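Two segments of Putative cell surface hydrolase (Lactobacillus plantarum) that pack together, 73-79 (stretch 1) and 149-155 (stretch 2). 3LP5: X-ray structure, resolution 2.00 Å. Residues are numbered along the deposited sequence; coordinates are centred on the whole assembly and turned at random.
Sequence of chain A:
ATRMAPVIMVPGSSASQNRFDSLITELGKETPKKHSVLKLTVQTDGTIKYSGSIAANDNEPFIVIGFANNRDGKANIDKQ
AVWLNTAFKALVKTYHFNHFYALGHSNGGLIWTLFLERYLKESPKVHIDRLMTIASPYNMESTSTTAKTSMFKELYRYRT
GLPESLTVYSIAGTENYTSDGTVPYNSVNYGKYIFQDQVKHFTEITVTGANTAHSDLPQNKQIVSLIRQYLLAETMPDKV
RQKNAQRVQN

Stretch 1 73-79: GKANIDK
Stretch 2, residues 149-155: TSMFKEL

Two acidic side chains, Asp-78 and Glu-154, meet across this contact around the ammonium group of a single lysine, Lys-74. Lys-74 NZ lies 2.7 Å from Asp-78 OD2, a hydrogen-bonded salt bridge within stretch 1, and Lys-74 NZ is 3.3 Å from Glu-154 OE1, a salt bridge across the stretches whose hydrogen bond is weak. Asp-78 OD1 is modelled 2.4 Å from Glu-154 OE1, but the position of Glu-154 OE1 is less sure, and whether the two acids share a proton is left open.

Each stretch is an N-cap residue followed by the start of a helix that continues later in the chain. Residues 74-79 and 150-155 have phi near -55 to -75° and psi near -35 to -55°, and the helix axes run in broadly the same direction, 32° apart, with a closest approach of 10.6 Å. The register is set by Lys-74 and Met-151, whose CA atoms are 5.5 Å apart. Gly-73 precedes the first helix at phi/psi 102/154, where a CB would be jammed against the preceding carbonyl O; Gly-73 O accepts from Ile-77 N at 2.9 Å. Thr-149 (phi/psi -67/162, chi1 p) caps the second helix, Thr-149 OG1 accepting from Phe-152 N at 3.2 Å, while Thr-149 O accepts from Lys-153 N at 2.9 Å.

Lys-74 points toward stretch 2 and is extended, t for chi1 to chi3 and then m at chi4 (-39°), so its long aliphatic part runs alongside the start of the second helix before the charge reaches the acids. Lys-74 CD passes 3.8 Å from Met-151 N, and Lys-74 CE 3.5 Å from Ser-150 OG; the short Ser-150 side chain (chi1 t) points toward stretch 1. Asp-78, one helical turn after Lys-74, leaves its backbone sideways with chi1 m (-74°) and chi2 -17°, its carboxylate coming nearer the partner. Glu-154 points toward stretch 1 with chi1 and chi2 both t and chi3 26°, a reach that carries its carboxylate across the gap.

Beside this polar cluster lies an apolar contact between two buried residues. Met-151 leaves its helix sideways and folds its chain as t, p, m (-179°, 79°, -89°), placing Met-151 SD 3.7 Å from Ile-77 CG2 and 4.1 Å from Lys-74 CB; Met-151 CE is 4.2 Å from Asp-78 OD1. Ile-77 (m, m) points toward stretch 2, and its branched side chain suits this packing against the flexible thioether. The stretches together bury 267 Å², with Lys-74 and Met-151 the largest contributors at 81 and 70 Å².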

# COMPACT_ATOMS: atom_id res chain seq x y z
N GLY A 73 0.48 13.08 -8.95
CA GLY A 73 0.26 14.47 -8.53
C GLY A 73 -0.94 14.57 -7.62
O GLY A 73 -1.87 13.72 -7.72
N LYS A 74 -0.94 15.60 -6.75
CA LYS A 74 -1.99 15.78 -5.75
C LYS A 74 -3.41 15.81 -6.34
O LYS A 74 -4.31 15.20 -5.79
CB LYS A 74 -1.78 17.02 -4.91
CG LYS A 74 -2.84 17.27 -3.83
CD LYS A 74 -2.43 18.49 -3.05
CE LYS A 74 -3.33 18.89 -1.89
NZ LYS A 74 -4.76 18.71 -2.19
N ALA A 75 -3.60 16.54 -7.45
CA ALA A 75 -4.91 16.64 -8.01
C ALA A 75 -5.48 15.23 -8.33
O ALA A 75 -6.67 14.96 -8.09
CB ALA A 75 -4.89 17.49 -9.21
N ASN A 76 -4.62 14.33 -8.86
CA ASN A 76 -5.05 13.01 -9.14
C ASN A 76 -5.21 12.13 -7.90
O ASN A 76 -6.15 11.33 -7.80
CB ASN A 76 -4.17 12.36 -10.24
CG ASN A 76 -4.26 13.11 -11.52
OD1 ASN A 76 -3.25 13.56 -12.09
ND2 ASN A 76 -5.45 13.30 -11.96
N ILE A 77 -4.30 12.30 -6.96
CA ILE A 77 -4.30 11.52 -5.75
C ILE A 77 -5.57 11.83 -4.96
O ILE A 77 -6.19 10.92 -4.38
CB ILE A 77 -3.05 11.86 -4.84
CG1 ILE A 77 -1.73 11.48 -5.55
CG2 ILE A 77 -3.20 11.24 -3.41
CD1 ILE A 77 -1.62 10.13 -5.82
N ASP A 78 -5.99 13.10 -4.95
CA ASP A 78 -7.24 13.45 -4.20
C ASP A 78 -8.45 12.73 -4.80
O ASP A 78 -9.30 12.27 -4.07
CB ASP A 78 -7.48 14.97 -4.13
CG ASP A 78 -6.52 15.69 -3.16
OD1 ASP A 78 -5.88 15.06 -2.28
OD2 ASP A 78 -6.39 16.91 -3.26
N LYS A 79 -8.52 12.62 -6.14
CA LYS A 79 -9.59 11.82 -6.80
C LYS A 79 -9.47 10.33 -6.57
O LYS A 79 -10.47 9.65 -6.44
CB LYS A 79 -9.62 12.06 -8.33
CG LYS A 79 -9.88 13.51 -8.72
CD LYS A 79 -9.69 13.73 -10.21
CE LYS A 79 -9.60 15.23 -10.55
NZ LYS A 79 -9.98 15.45 -11.99
N THR A 149 5.53 19.90 0.64
CA THR A 149 4.64 19.99 -0.50
C THR A 149 3.18 20.07 -0.05
O THR A 149 2.80 19.75 1.10
CB THR A 149 4.82 18.81 -1.49
OG1 THR A 149 4.54 17.58 -0.81
CG2 THR A 149 6.24 18.79 -2.06
N SER A 150 2.35 20.53 -0.97
CA SER A 150 0.92 20.63 -0.78
C SER A 150 0.35 19.24 -0.45
O SER A 150 -0.51 19.12 0.45
CB SER A 150 0.28 21.19 -2.06
OG SER A 150 -1.04 21.56 -1.74
N MET A 151 0.81 18.22 -1.18
CA MET A 151 0.46 16.82 -0.91
C MET A 151 0.75 16.45 0.54
O MET A 151 -0.13 16.01 1.25
CB MET A 151 1.17 15.82 -1.88
CG MET A 151 0.83 14.30 -1.67
SD MET A 151 -0.78 13.90 -2.43
CE MET A 151 -1.97 14.21 -1.15
N PHE A 152 1.99 16.66 0.98
CA PHE A 152 2.31 16.27 2.34
C PHE A 152 1.48 17.11 3.35
O PHE A 152 1.06 16.59 4.37
CB PHE A 152 3.78 16.54 2.62
CG PHE A 152 4.15 16.28 4.07
CD1 PHE A 152 4.24 14.97 4.55
CD2 PHE A 152 4.32 17.34 4.96
CE1 PHE A 152 4.58 14.71 5.88
CE2 PHE A 152 4.63 17.09 6.29
CZ PHE A 152 4.76 15.75 6.76
N LYS A 153 1.24 18.37 3.05
CA LYS A 153 0.44 19.26 3.97
C LYS A 153 -0.93 18.64 4.21
O LYS A 153 -1.40 18.64 5.34
CB LYS A 153 0.31 20.67 3.38
CG LYS A 153 1.64 21.49 3.55
CD LYS A 153 1.48 22.94 3.00
CE LYS A 153 2.83 23.63 2.82
NZ LYS A 153 2.65 25.00 2.20
N GLU A 154 -1.53 18.05 3.17
CA GLU A 154 -2.84 17.47 3.31
C GLU A 154 -2.74 16.16 4.09
O GLU A 154 -3.51 15.96 5.01
CB GLU A 154 -3.51 17.26 1.94
CG GLU A 154 -4.92 16.61 2.05
CD GLU A 154 -5.59 16.25 0.73
OE1 GLU A 154 -4.92 15.98 -0.31
OE2 GLU A 154 -6.81 16.14 0.75
N LEU A 155 -1.80 15.27 3.77
CA LEU A 155 -1.63 14.04 4.59
C LEU A 155 -1.27 14.33 6.05
O LEU A 155 -1.69 13.59 6.93
CB LEU A 155 -0.56 13.13 4.03
CG LEU A 155 -0.78 12.74 2.56
CD1 LEU A 155 0.45 12.02 1.98
CD2 LEU A 155 -1.97 11.74 2.54